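Local coordinates for uncharacterized protein (PDB 3H04) that is of unknown function but has an alpha/beta-hydrolase fold and probably acts as a serine hydrolase, perhaps an esterase, at residues Lys29-Tyr34 with Ser91-Cys96; Arg68-Val73 with Asn187-Ala192; Gly102-Ala107 with Asn246-Asp251; Pro211-His216 with Val266-Ala271. All coordinates share one frame; numbering follows the deposited sequence.

Contact 1 of 4, residues Lys29-Tyr34 with Ser91-Cys96; sequences KGVIVY and SQYSNC
Val31 sits squarely over the ring of Tyr93: its CB is 3.7 Å from the ring centroid and only 9° off the ring normal, a CH-pi contact made through the middle of the face. From there the two methyls spread to different parts of the ring. CG1 lies above the root, 3.8 Å from Tyr93 CG, while CG2 reaches the far half, 3.7 Å from Tyr93 CE2. This spread follows from a chi1 of 50°, which places CG1 between the backbone N and the carbonyl carbon and turns CG2 anti to the N. A second touch lies one residue back, where Cys96 SG comes to 3.7 Å from Gly30 CA; the sulfur stands anti to its own backbone N (chi1 169°) and thereby points at the strand. A type I turn from Tyr93 to Cys96 brings ring and sulfur to the same strand. No hydrogen bond joins the two segments, and the Tyr93 hydroxyl goes instead to Asp61. The contact thus packs the link between helix 75-91 and strand 98-103 against the start of strand 30-35, which runs between strands 60-65 and 98-103, with Val31 also touching Ile63 and Ile98.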
loop_
_atom_site.group_PDB
_atom_site.type_symbol
_atom_site.label_atom_id
_atom_site.label_comp_id
_atom_site.label_asym_id
_atom_site.label_seq_id
_atom_site.Cartn_x
_atom_site.Cartn_y
_atom_site.Cartn_z
ATOM N N LYS A 29 -21.346 -3.887 5.432
ATOM C CA LYS A 29 -21.093 -5.215 4.865
ATOM C C LYS A 29 -19.683 -5.728 5.206
ATOM O O LYS A 29 -19.402 -6.924 5.067
ATOM C CB LYS A 29 -21.252 -5.187 3.343
ATOM C CG LYS A 29 -22.684 -5.072 2.818
ATOM C CD LYS A 29 -22.690 -5.455 1.328
ATOM C CE LYS A 29 -24.007 -5.189 0.634
ATOM N NZ LYS A 29 -24.101 -3.795 0.109
ATOM N N GLY A 30 -18.795 -4.818 5.617
ATOM C CA GLY A 30 -17.394 -5.162 5.851
ATOM C C GLY A 30 -16.504 -3.955 6.138
ATOM O O GLY A 30 -16.931 -2.815 6.074
ATOM N N VAL A 31 -15.250 -4.233 6.446
ATOM C CA VAL A 31 -14.293 -3.202 6.746
ATOM C C VAL A 31 -13.168 -3.337 5.733
ATOM O O VAL A 31 -12.645 -4.444 5.494
ATOM C CB VAL A 31 -13.771 -3.342 8.206
ATOM C CG1 VAL A 31 -13.317 -4.749 8.474
ATOM C CG2 VAL A 31 -12.583 -2.418 8.478
ATOM N N ILE A 32 -12.841 -2.201 5.132
ATOM C CA ILE A 32 -11.746 -2.079 4.195
ATOM C C ILE A 32 -10.637 -1.322 4.937
ATOM O O ILE A 32 -10.785 -0.139 5.224
ATOM C CB ILE A 32 -12.157 -1.269 2.962
ATOM C CG1 ILE A 32 -13.353 -1.908 2.256
ATOM C CG2 ILE A 32 -10.931 -1.147 1.974
ATOM C CD1 ILE A 32 -14.088 -0.961 1.305
ATOM N N VAL A 33 -9.525 -1.996 5.182
ATOM C CA VAL A 33 -8.344 -1.366 5.761
ATOM C C VAL A 33 -7.436 -0.846 4.667
ATOM O O VAL A 33 -6.825 -1.627 3.937
ATOM C CB VAL A 33 -7.544 -2.362 6.639
ATOM C CG1 VAL A 33 -6.334 -1.630 7.301
ATOM C CG2 VAL A 33 -8.494 -3.045 7.699
ATOM N N TYR A 34 -7.327 0.481 4.589
ATOM C CA TYR A 34 -6.648 1.146 3.499
ATOM C C TYR A 34 -5.213 1.518 3.879
ATOM O O TYR A 34 -4.993 2.134 4.912
ATOM C CB TYR A 34 -7.407 2.385 3.046
ATOM C CG TYR A 34 -6.603 3.216 2.078
ATOM C CD1 TYR A 34 -6.362 2.762 0.790
ATOM C CD2 TYR A 34 -6.058 4.453 2.460
ATOM C CE1 TYR A 34 -5.587 3.474 -0.087
ATOM C CE2 TYR A 34 -5.303 5.178 1.587
ATOM C CZ TYR A 34 -5.079 4.694 0.292
ATOM O OH TYR A 34 -4.296 5.384 -0.609
ATOM N N SER A 91 -9.721 -6.296 15.835
ATOM C CA SER A 91 -10.449 -6.600 17.077
ATOM C C SER A 91 -11.768 -5.806 17.153
ATOM O O SER A 91 -12.751 -6.285 17.719
ATOM C CB SER A 91 -9.585 -6.313 18.311
ATOM O OG SER A 91 -9.282 -4.949 18.368
ATOM N N GLN A 92 -11.789 -4.615 16.554
ATOM C CA GLN A 92 -12.974 -3.747 16.524
ATOM C C GLN A 92 -14.078 -4.171 15.518
ATOM O O GLN A 92 -15.163 -3.587 15.492
ATOM C CB GLN A 92 -12.479 -2.353 16.184
ATOM C CG GLN A 92 -13.421 -1.203 16.377
ATOM C CD GLN A 92 -12.642 0.097 16.349
ATOM O OE1 GLN A 92 -11.426 0.076 16.202
ATOM N NE2 GLN A 92 -13.327 1.226 16.487
ATOM N N TYR A 93 -13.776 -5.167 14.688
ATOM C CA TYR A 93 -14.677 -5.703 13.676
ATOM C C TYR A 93 -14.646 -7.218 13.816
ATOM O O TYR A 93 -14.380 -7.929 12.866
ATOM C CB TYR A 93 -14.206 -5.297 12.276
ATOM C CG TYR A 93 -14.410 -3.835 11.967
ATOM C CD1 TYR A 93 -15.616 -3.378 11.446
ATOM C CD2 TYR A 93 -13.406 -2.906 12.213
ATOM C CE1 TYR A 93 -15.818 -2.048 11.181
ATOM C CE2 TYR A 93 -13.597 -1.560 11.939
ATOM C CZ TYR A 93 -14.809 -1.140 11.418
ATOM O OH TYR A 93 -14.992 0.181 11.129
ATOM N N SER A 94 -14.979 -7.716 15.006
ATOM C CA SER A 94 -14.733 -9.121 15.345
ATOM C C SER A 94 -15.525 -10.108 14.501
ATOM O O SER A 94 -14.992 -11.136 14.077
ATOM C CB SER A 94 -15.005 -9.355 16.832
ATOM O OG SER A 94 -14.331 -8.371 17.602
ATOM N N ASN A 95 -16.785 -9.795 14.237
ATOM C CA ASN A 95 -17.659 -10.726 13.553
ATOM C C ASN A 95 -17.935 -10.259 12.122
ATOM O O ASN A 95 -19.020 -10.487 11.602
ATOM C CB ASN A 95 -19.004 -10.854 14.298
ATOM C CG ASN A 95 -18.866 -10.840 15.825
ATOM O OD1 ASN A 95 -17.763 -10.837 16.377
ATOM N ND2 ASN A 95 -20.008 -10.832 16.516
ATOM N N CYS A 96 -16.974 -9.595 11.476
ATOM C CA CYS A 96 -17.318 -8.852 10.274
ATOM C C CYS A 96 -16.271 -9.078 9.141
ATOM O O CYS A 96 -15.098 -9.287 9.435
ATOM C CB CYS A 96 -17.496 -7.386 10.694
ATOM S SG CYS A 96 -17.604 -6.242 9.344
#

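Contact 2 of 4, residues Arg68-Val73 with Asn187-Ala192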
loop_
_atom_site.group_PDB
_atom_site.type_symbol
_atom_site.label_atom_id
_atom_site.label_comp_id
_atom_site.label_asym_id
_atom_site.label_seq_id
_atom_site.Cartn_x
_atom_site.Cartn_y
_atom_site.Cartn_z
ATOM N N ARG A 68 5.069 4.378 10.429
ATOM C CA ARG A 68 6.271 5.219 10.360
ATOM C C ARG A 68 7.007 4.985 9.031
ATOM O O ARG A 68 7.074 3.886 8.502
ATOM C CB ARG A 68 7.131 5.000 11.611
ATOM C CG ARG A 68 6.567 5.729 12.846
ATOM C CD ARG A 68 7.303 5.350 14.130
ATOM N NE ARG A 68 6.934 4.025 14.613
ATOM C CZ ARG A 68 7.398 3.512 15.747
ATOM N NH1 ARG A 68 8.278 4.200 16.491
ATOM N NH2 ARG A 68 7.008 2.319 16.135
ATOM N N LEU A 69 7.535 6.043 8.454
ATOM C CA LEU A 69 8.155 5.947 7.159
ATOM C C LEU A 69 9.646 5.674 7.180
ATOM O O LEU A 69 10.370 6.051 8.137
ATOM C CB LEU A 69 7.895 7.254 6.412
ATOM C CG LEU A 69 6.422 7.646 6.248
ATOM C CD1 LEU A 69 6.264 9.129 5.770
ATOM C CD2 LEU A 69 5.603 6.675 5.382
ATOM N N LEU A 70 10.128 5.072 6.088
ATOM C CA LEU A 70 11.572 5.096 5.803
ATOM C C LEU A 70 11.987 6.523 5.433
ATOM O O LEU A 70 11.192 7.261 4.905
ATOM C CB LEU A 70 11.943 4.154 4.675
ATOM C CG LEU A 70 11.432 2.721 4.623
ATOM C CD1 LEU A 70 11.741 2.262 3.203
ATOM C CD2 LEU A 70 12.095 1.865 5.655
ATOM N N PRO A 71 13.253 6.909 5.684
ATOM C CA PRO A 71 14.334 6.084 6.211
ATOM C C PRO A 71 14.542 6.199 7.718
ATOM O O PRO A 71 15.496 5.649 8.239
ATOM C CB PRO A 71 15.541 6.661 5.478
ATOM C CG PRO A 71 15.246 8.147 5.473
ATOM C CD PRO A 71 13.755 8.191 5.155
ATOM N N GLU A 72 13.690 6.929 8.415
ATOM C CA GLU A 72 13.924 7.172 9.846
ATOM C C GLU A 72 13.627 5.922 10.672
ATOM O O GLU A 72 14.143 5.788 11.775
ATOM C CB GLU A 72 13.086 8.325 10.386
ATOM C CG GLU A 72 13.387 9.660 9.724
ATOM C CD GLU A 72 12.525 9.968 8.491
ATOM O OE1 GLU A 72 11.847 9.059 7.935
ATOM O OE2 GLU A 72 12.539 11.143 8.091
ATOM N N VAL A 73 12.815 5.011 10.130
ATOM C CA VAL A 73 12.693 3.653 10.695
ATOM C C VAL A 73 12.980 2.672 9.571
ATOM O O VAL A 73 13.097 3.082 8.402
ATOM C CB VAL A 73 11.310 3.377 11.264
ATOM C CG1 VAL A 73 10.922 4.457 12.338
ATOM C CG2 VAL A 73 10.240 3.222 10.101
ATOM N N ASN A 187 18.645 -0.372 0.027
ATOM C CA ASN A 187 19.532 0.045 1.094
ATOM C C ASN A 187 18.764 0.830 2.132
ATOM O O ASN A 187 18.972 0.647 3.335
ATOM C CB ASN A 187 20.662 0.915 0.533
ATOM C CG ASN A 187 21.453 0.216 -0.540
ATOM O OD1 ASN A 187 22.621 -0.112 -0.343
ATOM N ND2 ASN A 187 20.817 -0.039 -1.685
ATOM N N MET A 188 17.851 1.686 1.670
ATOM C CA MET A 188 17.083 2.561 2.570
ATOM C C MET A 188 15.971 1.827 3.338
ATOM O O MET A 188 15.565 2.278 4.406
ATOM C CB MET A 188 16.622 3.800 1.817
ATOM C CG MET A 188 17.854 4.682 1.439
ATOM S SD MET A 188 17.660 5.826 0.058
ATOM C CE MET A 188 16.653 6.972 1.036
ATOM N N ILE A 189 15.558 0.660 2.838
ATOM C CA ILE A 189 14.682 -0.277 3.579
ATOM C C ILE A 189 15.341 -0.746 4.894
ATOM O O ILE A 189 14.662 -0.943 5.889
ATOM C CB ILE A 189 14.266 -1.439 2.643
ATOM C CG1 ILE A 189 13.027 -1.021 1.851
ATOM C CG2 ILE A 189 14.066 -2.766 3.394
ATOM C CD1 ILE A 189 12.894 -1.731 0.541
ATOM N N ASN A 190 16.672 -0.842 4.877
ATOM C CA ASN A 190 17.516 -0.924 6.071
ATOM C C ASN A 190 17.172 -2.183 6.890
ATOM O O ASN A 190 16.837 -2.096 8.060
ATOM C CB ASN A 190 17.404 0.350 6.923
ATOM C CG ASN A 190 18.489 0.445 7.982
ATOM O OD1 ASN A 190 19.539 -0.191 7.863
ATOM N ND2 ASN A 190 18.233 1.225 9.039
ATOM N N ILE A 191 17.182 -3.333 6.233
ATOM C CA ILE A 191 16.954 -4.595 6.939
ATOM C C ILE A 191 18.118 -5.507 6.695
ATOM O O ILE A 191 18.908 -5.249 5.797
ATOM C CB ILE A 191 15.619 -5.289 6.569
ATOM C CG1 ILE A 191 15.537 -5.598 5.058
ATOM C CG2 ILE A 191 14.497 -4.519 7.188
ATOM C CD1 ILE A 191 14.194 -5.978 4.574
ATOM N N ALA A 192 18.207 -6.575 7.502
ATOM C CA ALA A 192 19.391 -7.411 7.550
ATOM C C ALA A 192 19.498 -8.155 6.243
ATOM O O ALA A 192 20.576 -8.304 5.702
ATOM C CB ALA A 192 19.336 -8.422 8.731
#
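Leu70 of 68-73, the loop between strand 60-65 and helix 75-91, packs its side chain on Met188 and Ile189, and so joins that loop to the end of helix 185-189. What precedes it looks elsewhere: Arg68 turns its guanidinium to Asp12 and Asp81, in salt bridges with other parts of the chain. At Leu70 the side chain heads for the helix end and its two methyls divide the work. CD1 packs on Ile189, 3.8 Å from CG1 and 3.9 Å from CA of that residue, the two side chains crossing at a slant. CD2 lies against the backbone instead, 3.7 Å from Met188 O and 3.8 Å from Ile189 O. With chi1 at -47°, Leu70 CG is anti to its own carbonyl carbon, and the branch is carried out toward the helix.

Pro71 follows through a cis peptide bond. It approaches Met188 less closely: Pro71 CA is 4.4 Å from Met188 O, and the Met188 side chain goes on to Met41 and to Ile175 and Ala179 of helix 173-182. Glu72 points its CB away from the helix and bonds to Arg172 and to the backbone N of Ser160. On the other side, Asn190, with its positive phi of 61°, is the first residue to leave helical geometry.

Chemically this is apolar packing in which a leucine methyl also rests on the carbonyl oxygens of Met188 and Ile189. No hydrogen bond or salt bridge passes between the segments, so fit and dispersion hold Leu70 on the helix end, while the charged groups of Arg68 and Glu72 have their partners elsewhere in the chain.

Contact 3 of 4, residues Gly102-Ala107 with Asn246-Asp251; sequences GRSSGA and NEHDFD
Asp251 OD2 is gripped by two groups: Arg103 NH1 donates to it at 2.7 Å in a salt bridge, and the Tyr262 hydroxyl bonds to it as well. Beside this pair lies what looks like the catalytic centre of an alpha/beta hydrolase: Gly102, Ser104 and Gly106 fit a GxSxG nucleophile elbow, and Ser104 and His248 fit a Ser-His-Asp triad with Asp220, which bonds to His248 ND1, consistent with a serine hydrolase. The elbow is a tight strand-to-helix turn that puts Ser104 at a positive phi of 61°.

The Arg103 chain bends at chi3 (-60°), bringing NH1 round to the aspartate. OD2 lies in the guanidinium plane, yet the arginine comes from above the carboxylate, the two planes being 85° apart. Tyr126 bonds to the other carboxylate oxygen, OD1, and also packs edge-to-face with the His248 ring, so one tyrosine touches both the buried ion pair and the histidine. Ser104 OG and His248 NE2 share a hydrogen bond of 2.8 Å, in which either could be the donor; OG stands at the edge of the imidazole, in the plane of the ring.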
loop_
_atom_site.group_PDB
_atom_site.type_symbol
_atom_site.label_atom_id
_atom_site.label_comp_id
_atom_site.label_asym_id
_atom_site.label_seq_id
_atom_site.Cartn_x
_atom_site.Cartn_y
_atom_site.Cartn_z
ATOM N N GLY A 102 -4.543 -1.599 -0.713
ATOM C CA GLY A 102 -3.353 -0.760 -0.821
ATOM C C GLY A 102 -3.110 -0.247 -2.226
ATOM O O GLY A 102 -3.597 -0.811 -3.238
ATOM N N ARG A 103 -2.368 0.849 -2.298
ATOM C CA ARG A 103 -1.894 1.408 -3.544
ATOM C C ARG A 103 -0.406 1.443 -3.453
ATOM O O ARG A 103 0.163 1.934 -2.468
ATOM C CB ARG A 103 -2.478 2.801 -3.817
ATOM C CG ARG A 103 -4.015 2.754 -3.808
ATOM C CD ARG A 103 -4.712 3.940 -4.351
ATOM N NE ARG A 103 -4.384 5.181 -3.626
ATOM C CZ ARG A 103 -4.710 6.417 -4.027
ATOM N NH1 ARG A 103 -5.363 6.622 -5.156
ATOM N NH2 ARG A 103 -4.389 7.462 -3.277
ATOM N N SER A 104 0.224 0.951 -4.514
ATOM C CA SER A 104 1.660 0.972 -4.670
ATOM C C SER A 104 2.272 0.146 -3.503
ATOM O O SER A 104 1.893 -1.002 -3.287
ATOM C CB SER A 104 2.161 2.430 -4.796
ATOM O OG SER A 104 3.442 2.430 -5.382
ATOM N N SER A 105 3.211 0.708 -2.746
ATOM C CA SER A 105 3.786 0.028 -1.610
ATOM C C SER A 105 2.764 -0.314 -0.521
ATOM O O SER A 105 2.974 -1.244 0.237
ATOM C CB SER A 105 4.898 0.903 -1.010
ATOM O OG SER A 105 4.417 2.250 -0.763
ATOM N N GLY A 106 1.660 0.417 -0.428
ATOM C CA GLY A 106 0.580 0.013 0.453
ATOM C C GLY A 106 -0.056 -1.311 0.093
ATOM O O GLY A 106 -0.565 -2.030 0.984
ATOM N N ALA A 107 -0.069 -1.633 -1.212
ATOM C CA ALA A 107 -0.602 -2.918 -1.672
ATOM C C ALA A 107 0.342 -4.039 -1.282
ATOM O O ALA A 107 -0.105 -5.127 -0.888
ATOM C CB ALA A 107 -0.885 -2.917 -3.218
ATOM N N ASN A 246 0.693 4.355 -19.849
ATOM C CA ASN A 246 2.062 4.399 -19.392
ATOM C C ASN A 246 2.074 5.229 -18.130
ATOM O O ASN A 246 2.688 6.268 -18.091
ATOM C CB ASN A 246 2.985 4.989 -20.454
ATOM C CG ASN A 246 3.082 4.100 -21.669
ATOM O OD1 ASN A 246 2.973 2.889 -21.552
ATOM N ND2 ASN A 246 3.251 4.692 -22.843
ATOM N N GLU A 247 1.346 4.769 -17.117
ATOM C CA GLU A 247 1.187 5.501 -15.860
ATOM C C GLU A 247 1.388 4.547 -14.700
ATOM O O GLU A 247 1.454 3.321 -14.904
ATOM C CB GLU A 247 -0.219 6.087 -15.791
ATOM C CG GLU A 247 -0.491 7.212 -16.789
ATOM C CD GLU A 247 -1.916 7.736 -16.697
ATOM O OE1 GLU A 247 -2.531 7.580 -15.634
ATOM O OE2 GLU A 247 -2.432 8.310 -17.675
ATOM N N HIS A 248 1.527 5.094 -13.488
ATOM C CA HIS A 248 1.639 4.257 -12.277
ATOM C C HIS A 248 0.292 4.424 -11.588
ATOM O O HIS A 248 -0.585 3.548 -11.716
ATOM C CB HIS A 248 2.862 4.693 -11.412
ATOM C CG HIS A 248 2.983 3.991 -10.077
ATOM N ND1 HIS A 248 2.947 2.612 -9.939
ATOM C CD2 HIS A 248 3.078 4.490 -8.814
ATOM C CE1 HIS A 248 3.095 2.297 -8.658
ATOM N NE2 HIS A 248 3.159 3.419 -7.958
ATOM N N ASP A 249 0.083 5.581 -10.962
ATOM C CA ASP A 249 -1.177 5.879 -10.257
ATOM C C ASP A 249 -2.243 6.428 -11.223
ATOM O O ASP A 249 -2.522 7.645 -11.329
ATOM C CB ASP A 249 -0.935 6.737 -8.993
ATOM C CG ASP A 249 -0.135 8.015 -9.274
ATOM O OD1 ASP A 249 0.718 7.993 -10.204
ATOM O OD2 ASP A 249 -0.406 9.045 -8.597
ATOM N N PHE A 250 -2.836 5.490 -11.948
ATOM C CA PHE A 250 -3.816 5.818 -12.989
ATOM C C PHE A 250 -5.045 6.548 -12.419
ATOM O O PHE A 250 -5.767 7.202 -13.169
ATOM C CB PHE A 250 -4.309 4.532 -13.704
ATOM C CG PHE A 250 -5.011 3.548 -12.786
ATOM C CD1 PHE A 250 -6.384 3.676 -12.493
ATOM C CD2 PHE A 250 -4.325 2.488 -12.228
ATOM C CE1 PHE A 250 -7.015 2.793 -11.633
ATOM C CE2 PHE A 250 -4.963 1.595 -11.357
ATOM C CZ PHE A 250 -6.295 1.746 -11.052
ATOM N N ASP A 251 -5.254 6.383 -11.106
ATOM C CA ASP A 251 -6.353 6.979 -10.348
ATOM C C ASP A 251 -5.969 8.257 -9.635
ATOM O O ASP A 251 -6.688 8.720 -8.757
ATOM C CB ASP A 251 -6.894 5.971 -9.325
ATOM C CG ASP A 251 -5.836 5.531 -8.288
ATOM O OD1 ASP A 251 -4.601 5.576 -8.567
ATOM O OD2 ASP A 251 -6.268 5.068 -7.212
#

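Contact 4 of 4, residues Pro211-His216 with Val266-Ala271; sequences PVFIAH and VDFLNA
Within 211-216 and 266-271 the backbones come nearest at Phe213 and Phe268, whose CA atoms are 7.3 Å apart. Phe268 carries the helix side alone, its ring turning one face to the Phe213 side chain and its CZ end to the strand backbone. Above the centre of that face stands Phe213 CB, 3.7 Å from the centroid and 3° off the normal, a CH-pi contact. The Phe213 ring continues past the face as the edge partner of a T-shaped pair, with centroids 5.6 Å apart and planes at 69°. Its CD1 reaches back to the root of the other side chain, 3.9 Å from Phe268 CB, so the two phenylalanines run past each other in opposite directions. Both have CG anti to the backbone N; for Phe268, chi1 of 163° sends the ring out to the strand. Phe268 CZ lies 3.4 Å from Pro211 O, which is near the ring plane, 3.5 Å from Phe213 N and 3.8 Å from Pro211 CB. No hydrogen bond crosses here. The helix covers this face of the sheet, where strand 212-217 runs between 121-125 and 238-243: Phe268 also touches Thr239, and Phe213 reaches Phe125 on one neighbouring strand and Glu241 on the other.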
loop_
_atom_site.group_PDB
_atom_site.type_symbol
_atom_site.label_atom_id
_atom_site.label_comp_id
_atom_site.label_asym_id
_atom_site.label_seq_id
_atom_site.Cartn_x
_atom_site.Cartn_y
_atom_site.Cartn_z
ATOM N N PRO A 211 -9.159 -13.923 -2.140
ATOM C CA PRO A 211 -9.179 -13.350 -3.480
ATOM C C PRO A 211 -8.514 -11.997 -3.606
ATOM O O PRO A 211 -8.643 -11.141 -2.717
ATOM C CB PRO A 211 -10.682 -13.214 -3.782
ATOM C CG PRO A 211 -11.351 -14.222 -2.952
ATOM C CD PRO A 211 -10.514 -14.280 -1.689
ATOM N N VAL A 212 -7.857 -11.780 -4.741
ATOM C CA VAL A 212 -7.121 -10.553 -4.986
ATOM C C VAL A 212 -7.636 -9.793 -6.179
ATOM O O VAL A 212 -7.714 -10.350 -7.307
ATOM C CB VAL A 212 -5.646 -10.793 -5.226
ATOM C CG1 VAL A 212 -4.947 -9.425 -5.284
ATOM C CG2 VAL A 212 -5.014 -11.723 -4.078
ATOM N N PHE A 213 -8.020 -8.541 -5.967
ATOM C CA PHE A 213 -8.385 -7.639 -7.109
ATOM C C PHE A 213 -7.133 -6.868 -7.508
ATOM O O PHE A 213 -6.510 -6.248 -6.647
ATOM C CB PHE A 213 -9.502 -6.709 -6.694
ATOM C CG PHE A 213 -10.019 -5.798 -7.791
ATOM C CD1 PHE A 213 -11.180 -6.097 -8.445
ATOM C CD2 PHE A 213 -9.297 -4.638 -8.163
ATOM C CE1 PHE A 213 -11.675 -5.267 -9.467
ATOM C CE2 PHE A 213 -9.777 -3.809 -9.176
ATOM C CZ PHE A 213 -10.966 -4.135 -9.837
ATOM N N ILE A 214 -6.736 -6.899 -8.775
ATOM C CA ILE A 214 -5.500 -6.233 -9.216
ATOM C C ILE A 214 -5.870 -5.206 -10.259
ATOM O O ILE A 214 -6.623 -5.539 -11.188
ATOM C CB ILE A 214 -4.492 -7.223 -9.789
ATOM C CG1 ILE A 214 -4.202 -8.325 -8.719
ATOM C CG2 ILE A 214 -3.229 -6.450 -10.312
ATOM C CD1 ILE A 214 -3.456 -9.598 -9.219
ATOM N N ALA A 215 -5.348 -3.963 -10.121
ATOM C CA ALA A 215 -5.443 -2.935 -11.200
ATOM C C ALA A 215 -4.008 -2.447 -11.399
ATOM O O ALA A 215 -3.343 -2.068 -10.401
ATOM C CB ALA A 215 -6.387 -1.774 -10.828
ATOM N N HIS A 216 -3.523 -2.487 -12.621
ATOM C CA HIS A 216 -2.156 -2.169 -12.909
ATOM C C HIS A 216 -1.984 -1.736 -14.362
ATOM O O HIS A 216 -2.535 -2.332 -15.191
ATOM C CB HIS A 216 -1.301 -3.381 -12.589
ATOM C CG HIS A 216 0.123 -3.071 -12.279
ATOM N ND1 HIS A 216 0.860 -3.798 -11.388
ATOM C CD2 HIS A 216 0.950 -2.127 -12.766
ATOM C CE1 HIS A 216 2.077 -3.312 -11.331
ATOM N NE2 HIS A 216 2.155 -2.297 -12.156
ATOM N N VAL A 266 -15.893 -2.585 -5.597
ATOM C CA VAL A 266 -17.086 -2.822 -4.789
ATOM C C VAL A 266 -17.889 -4.085 -5.193
ATOM O O VAL A 266 -18.425 -4.813 -4.324
ATOM C CB VAL A 266 -17.979 -1.588 -4.810
ATOM C CG1 VAL A 266 -19.394 -1.892 -4.200
ATOM C CG2 VAL A 266 -17.269 -0.448 -4.065
ATOM N N ASP A 267 -17.979 -4.314 -6.491
ATOM C CA ASP A 267 -18.590 -5.525 -7.048
ATOM C C ASP A 267 -17.844 -6.740 -6.548
ATOM O O ASP A 267 -18.456 -7.743 -6.165
ATOM C CB ASP A 267 -18.494 -5.559 -8.570
ATOM C CG ASP A 267 -19.490 -4.647 -9.283
ATOM O OD1 ASP A 267 -20.438 -4.106 -8.670
ATOM O OD2 ASP A 267 -19.296 -4.497 -10.504
ATOM N N PHE A 268 -16.520 -6.650 -6.579
ATOM C CA PHE A 268 -15.641 -7.736 -6.081
ATOM C C PHE A 268 -15.885 -7.972 -4.591
ATOM O O PHE A 268 -16.097 -9.101 -4.163
ATOM C CB PHE A 268 -14.208 -7.381 -6.434
ATOM C CG PHE A 268 -13.144 -8.145 -5.689
ATOM C CD1 PHE A 268 -12.544 -9.265 -6.254
ATOM C CD2 PHE A 268 -12.657 -7.677 -4.483
ATOM C CE1 PHE A 268 -11.491 -9.919 -5.571
ATOM C CE2 PHE A 268 -11.640 -8.342 -3.833
ATOM C CZ PHE A 268 -11.068 -9.469 -4.411
ATOM N N LEU A 269 -15.929 -6.900 -3.802
ATOM C CA LEU A 269 -16.301 -7.026 -2.383
ATOM C C LEU A 269 -17.707 -7.588 -2.193
ATOM O O LEU A 269 -17.910 -8.461 -1.375
ATOM C CB LEU A 269 -16.207 -5.691 -1.626
ATOM C CG LEU A 269 -14.780 -5.091 -1.628
ATOM C CD1 LEU A 269 -14.736 -3.711 -0.943
ATOM C CD2 LEU A 269 -13.830 -6.040 -0.963
ATOM N N ASN A 270 -18.669 -7.064 -2.921
ATOM C CA ASN A 270 -20.051 -7.567 -2.792
ATOM C C ASN A 270 -20.207 -9.060 -3.065
ATOM O O ASN A 270 -21.029 -9.725 -2.409
ATOM C CB ASN A 270 -20.997 -6.786 -3.704
ATOM C CG ASN A 270 -21.233 -5.384 -3.240
ATOM O OD1 ASN A 270 -20.943 -5.044 -2.120
ATOM N ND2 ASN A 270 -21.748 -4.548 -4.124
ATOM N N ALA A 271 -19.493 -9.575 -4.079
ATOM C CA ALA A 271 -19.517 -11.004 -4.398
ATOM C C ALA A 271 -18.995 -11.780 -3.225
ATOM O O ALA A 271 -19.505 -12.846 -2.895
ATOM C CB ALA A 271 -18.675 -11.352 -5.674
#

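Contact 3 holds the serine and histidine of the probable triad, and its centre is about 8 Å from that of the chain; the others lie around it. Contacts 1, 3 and 4 all reach the one central sheet. Contact 1 touches contact 3 where Tyr34 OH lies 3.0 Å from Arg103 NE; contact 4 touches it where Ala215 CB is 3.5 Å from Phe250 CZ. Contacts 1 and 4 meet through Ile32 CD1 and Leu269 CD1, 3.6 Å apart, which joins helix 256-273 to strand 30-35. Contact 2 stands apart: its nearest atoms are about 8 Å from contact 3 and about 16 Å from contact 4, which lies on the opposite side of the chain's centre.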